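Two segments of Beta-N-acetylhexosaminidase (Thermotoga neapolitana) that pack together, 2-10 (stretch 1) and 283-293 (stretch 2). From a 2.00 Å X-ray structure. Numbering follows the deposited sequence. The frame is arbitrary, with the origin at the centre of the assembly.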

# COMPACT_ATOMS: atom_id res chain seq x y z
N ASP B 2 -30.22 -23.54 11.02
CA ASP B 2 -29.21 -24.42 11.60
C ASP B 2 -28.09 -24.69 10.60
O ASP B 2 -27.06 -25.27 10.94
CB ASP B 2 -29.84 -25.74 12.07
CG ASP B 2 -29.12 -26.34 13.27
OD1 ASP B 2 -28.09 -27.04 13.07
OD2 ASP B 2 -29.58 -26.13 14.41
N VAL B 3 -28.31 -24.27 9.36
CA VAL B 3 -27.28 -24.27 8.32
C VAL B 3 -26.37 -23.05 8.61
O VAL B 3 -25.33 -22.85 7.97
CB VAL B 3 -27.89 -24.25 6.88
CG1 VAL B 3 -26.84 -24.00 5.79
CG2 VAL B 3 -28.55 -25.59 6.60
N ASP B 4 -26.76 -22.27 9.62
CA ASP B 4 -26.02 -21.05 9.95
C ASP B 4 -24.98 -21.17 11.07
O ASP B 4 -24.53 -20.15 11.58
CB ASP B 4 -27.00 -19.95 10.39
CG ASP B 4 -27.77 -19.34 9.25
OD1 ASP B 4 -27.28 -19.41 8.10
OD2 ASP B 4 -28.85 -18.76 9.51
N LEU B 5 -24.49 -22.37 11.36
CA LEU B 5 -23.58 -22.47 12.50
C LEU B 5 -22.21 -21.91 12.16
O LEU B 5 -21.41 -21.60 13.08
CB LEU B 5 -23.43 -23.93 12.95
CG LEU B 5 -24.73 -24.39 13.59
CD1 LEU B 5 -24.61 -25.82 14.06
CD2 LEU B 5 -24.99 -23.45 14.76
N GLY B 6 -21.99 -21.71 10.86
CA GLY B 6 -20.77 -21.14 10.35
C GLY B 6 -20.66 -19.71 10.80
O GLY B 6 -19.58 -19.15 10.90
N LYS B 7 -21.80 -19.10 11.11
CA LYS B 7 -21.75 -17.74 11.62
C LYS B 7 -21.02 -17.65 12.96
O LYS B 7 -20.56 -16.59 13.36
CB LYS B 7 -23.17 -17.17 11.70
CG LYS B 7 -23.70 -16.98 10.27
CD LYS B 7 -25.02 -16.29 10.15
CE LYS B 7 -25.38 -16.19 8.67
NZ LYS B 7 -26.69 -15.55 8.42
N LEU B 8 -20.85 -18.77 13.64
CA LEU B 8 -20.16 -18.71 14.91
C LEU B 8 -18.66 -18.93 14.75
O LEU B 8 -17.96 -19.18 15.73
CB LEU B 8 -20.74 -19.74 15.90
CG LEU B 8 -21.90 -19.26 16.78
CD1 LEU B 8 -23.04 -18.76 15.93
CD2 LEU B 8 -22.38 -20.32 17.80
N PHE B 9 -18.16 -18.81 13.52
CA PHE B 9 -16.73 -19.03 13.29
C PHE B 9 -16.06 -17.92 12.50
O PHE B 9 -16.63 -17.41 11.53
CB PHE B 9 -16.50 -20.36 12.59
CG PHE B 9 -16.82 -21.52 13.47
CD1 PHE B 9 -15.93 -21.91 14.46
CD2 PHE B 9 -18.02 -22.21 13.33
CE1 PHE B 9 -16.23 -22.96 15.28
CE2 PHE B 9 -18.32 -23.28 14.15
CZ PHE B 9 -17.43 -23.65 15.13
N PHE B 10 -14.84 -17.61 12.93
CA PHE B 10 -14.00 -16.62 12.32
C PHE B 10 -12.71 -17.34 12.00
O PHE B 10 -12.03 -17.79 12.92
CB PHE B 10 -13.73 -15.44 13.28
CG PHE B 10 -13.61 -14.11 12.57
CD1 PHE B 10 -12.60 -13.91 11.60
CD2 PHE B 10 -14.48 -13.05 12.87
CE1 PHE B 10 -12.46 -12.67 10.94
CE2 PHE B 10 -14.35 -11.81 12.20
CZ PHE B 10 -13.34 -11.62 11.23
N VAL B 283 -13.24 -29.82 12.55
CA VAL B 283 -13.24 -30.33 13.93
C VAL B 283 -14.08 -29.46 14.85
O VAL B 283 -15.13 -29.90 15.35
CB VAL B 283 -11.84 -30.46 14.50
CG1 VAL B 283 -11.94 -30.95 15.90
CG2 VAL B 283 -11.05 -31.44 13.67
N TYR B 284 -13.66 -28.21 15.03
CA TYR B 284 -14.42 -27.30 15.86
C TYR B 284 -15.87 -27.26 15.46
O TYR B 284 -16.76 -27.34 16.32
CB TYR B 284 -13.81 -25.92 15.79
CG TYR B 284 -12.54 -25.83 16.55
CD1 TYR B 284 -11.36 -26.33 16.02
CD2 TYR B 284 -12.50 -25.25 17.82
CE1 TYR B 284 -10.17 -26.25 16.70
CE2 TYR B 284 -11.31 -25.16 18.52
CZ TYR B 284 -10.15 -25.67 17.95
OH TYR B 284 -8.95 -25.61 18.63
N TYR B 285 -16.13 -27.20 14.16
CA TYR B 285 -17.49 -27.08 13.67
C TYR B 285 -18.30 -28.28 14.16
O TYR B 285 -19.42 -28.15 14.70
CB TYR B 285 -17.54 -26.99 12.12
CG TYR B 285 -18.91 -26.69 11.56
CD1 TYR B 285 -19.31 -25.37 11.37
CD2 TYR B 285 -19.80 -27.70 11.23
CE1 TYR B 285 -20.55 -25.07 10.87
CE2 TYR B 285 -21.07 -27.41 10.73
CZ TYR B 285 -21.43 -26.09 10.54
OH TYR B 285 -22.66 -25.76 10.04
N GLU B 286 -17.74 -29.47 13.95
CA GLU B 286 -18.51 -30.67 14.26
C GLU B 286 -18.69 -30.69 15.77
O GLU B 286 -19.77 -31.03 16.29
CB GLU B 286 -17.84 -31.97 13.75
CG GLU B 286 -17.88 -32.17 12.20
CD GLU B 286 -19.29 -32.14 11.56
OE1 GLU B 286 -20.22 -32.83 12.07
OE2 GLU B 286 -19.46 -31.45 10.52
N SER B 287 -17.64 -30.24 16.46
CA SER B 287 -17.68 -30.23 17.91
C SER B 287 -18.85 -29.35 18.34
O SER B 287 -19.67 -29.77 19.19
CB SER B 287 -16.37 -29.76 18.51
OG SER B 287 -16.45 -29.85 19.91
N LEU B 288 -18.99 -28.18 17.71
CA LEU B 288 -20.05 -27.28 18.12
C LEU B 288 -21.36 -28.02 17.98
O LEU B 288 -22.16 -28.07 18.93
CB LEU B 288 -20.06 -26.02 17.28
CG LEU B 288 -21.22 -25.07 17.61
CD1 LEU B 288 -21.10 -24.65 19.06
CD2 LEU B 288 -21.18 -23.84 16.68
N LYS B 289 -21.54 -28.67 16.84
CA LYS B 289 -22.80 -29.32 16.56
C LYS B 289 -23.10 -30.40 17.59
O LYS B 289 -24.22 -30.50 18.08
CB LYS B 289 -22.81 -29.92 15.18
CG LYS B 289 -23.20 -28.94 14.11
CD LYS B 289 -23.09 -29.61 12.77
CE LYS B 289 -23.92 -30.86 12.74
NZ LYS B 289 -25.22 -30.60 12.06
N LYS B 290 -22.08 -31.17 17.96
CA LYS B 290 -22.27 -32.23 18.92
C LYS B 290 -22.82 -31.61 20.20
O LYS B 290 -23.84 -32.08 20.73
CB LYS B 290 -20.97 -32.97 19.20
CG LYS B 290 -21.11 -34.04 20.28
CD LYS B 290 -19.74 -34.61 20.67
CE LYS B 290 -19.74 -35.29 22.04
NZ LYS B 290 -18.35 -35.73 22.44
N LEU B 291 -22.17 -30.54 20.66
CA LEU B 291 -22.49 -29.93 21.95
C LEU B 291 -23.85 -29.28 21.88
O LEU B 291 -24.49 -29.06 22.91
CB LEU B 291 -21.41 -28.91 22.34
CG LEU B 291 -20.03 -29.53 22.49
CD1 LEU B 291 -18.94 -28.54 22.91
CD2 LEU B 291 -20.15 -30.64 23.52
N ILE B 292 -24.33 -29.03 20.68
CA ILE B 292 -25.65 -28.44 20.57
C ILE B 292 -26.68 -29.57 20.63
O ILE B 292 -27.77 -29.38 21.19
CB ILE B 292 -25.83 -27.62 19.28
CG1 ILE B 292 -24.93 -26.38 19.27
CG2 ILE B 292 -27.27 -27.16 19.12
CD1 ILE B 292 -25.06 -25.51 17.99
N GLU B 293 -26.33 -30.75 20.11
CA GLU B 293 -27.33 -31.81 20.01
C GLU B 293 -27.49 -32.59 21.30
O GLU B 293 -28.58 -33.05 21.60
CB GLU B 293 -26.98 -32.78 18.88
CG GLU B 293 -27.08 -32.19 17.49
CD GLU B 293 -26.53 -33.13 16.41
OE1 GLU B 293 -25.92 -34.17 16.77
OE2 GLU B 293 -26.72 -32.83 15.21

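No two touching residues are closer than 275 positions in sequence, yet the stretches pack directly against each other. Stretch 2 is helical throughout, and the helix begins earlier in the chain. Stretch 1 includes a short 3-10 segment ending at Lys 7 and enters a strand at Phe 9. The backbones come nearest at Gly 6 and Tyr 285, whose CA atoms are 7.6 Å apart. No hydrogen bond crosses the contact. Side chains fill most of the space between. The two stretches bury 433 Å², both sides summed.

Phe 9 gives up the most surface, 82 Å². Its CA-to-CB bond points toward the helix, and chi1 is in the m well. The ring reaches three helix residues. CE1 of Phe 9 is 3.9 Å from CB of Tyr 284. CE2 of Phe 9 is 3.6 Å from CD1 of Tyr 285 and 3.9 Å from CD2 of Leu 288. The rings of Phe 9 and Tyr 285 meet obliquely, with planes at 39° and centroids 5.9 Å apart.

Leu 5 comes next, with 78 Å² covered. Its CA-to-CB bond also points toward the helix. CD2 of Leu 5 lies 3.8 Å from CD1 of Ile 292 and 4.3 Å from CD2 of Leu 288. CD1 of Leu 5 comes within 3.4 Å of CG of Lys 289. That contact uses the aliphatic part of the lysine; NZ of Lys 289 is farther off, 5.2 Å from CD1 of Leu 5. Leu 5 therefore touches residues at successive turns of the helix. Leu 8 adds to the same apolar patch, with CD2 of Leu 8 3.9 Å from CD2 of Leu 288.

Tyr 285 has 74 Å² covered by stretch 1. Its CA-to-CB bond points sideways, but the t rotamer at chi1 brings the ring end nearer to stretch 1. The ring meets both Phe 9 and Leu 5, which lie on the same side of its plane. CB of Leu 5 is 3.7 Å from Tyr 285 CE1 and 3.5 Å from Tyr 285 OH. N of Gly 6 sits at the ring edge, 3.7 Å from CE1 of Tyr 285. Gly 6 has no side chain; its backbone N makes the approach.

The turn in stretch 1 is held by its own backbone. Leu 8 N donates to Leu 5 O at 2.9 Å, and Phe 9 N to Gly 6 O at 3.0 Å. Each bond has Leu 5 or Phe 9 at one end.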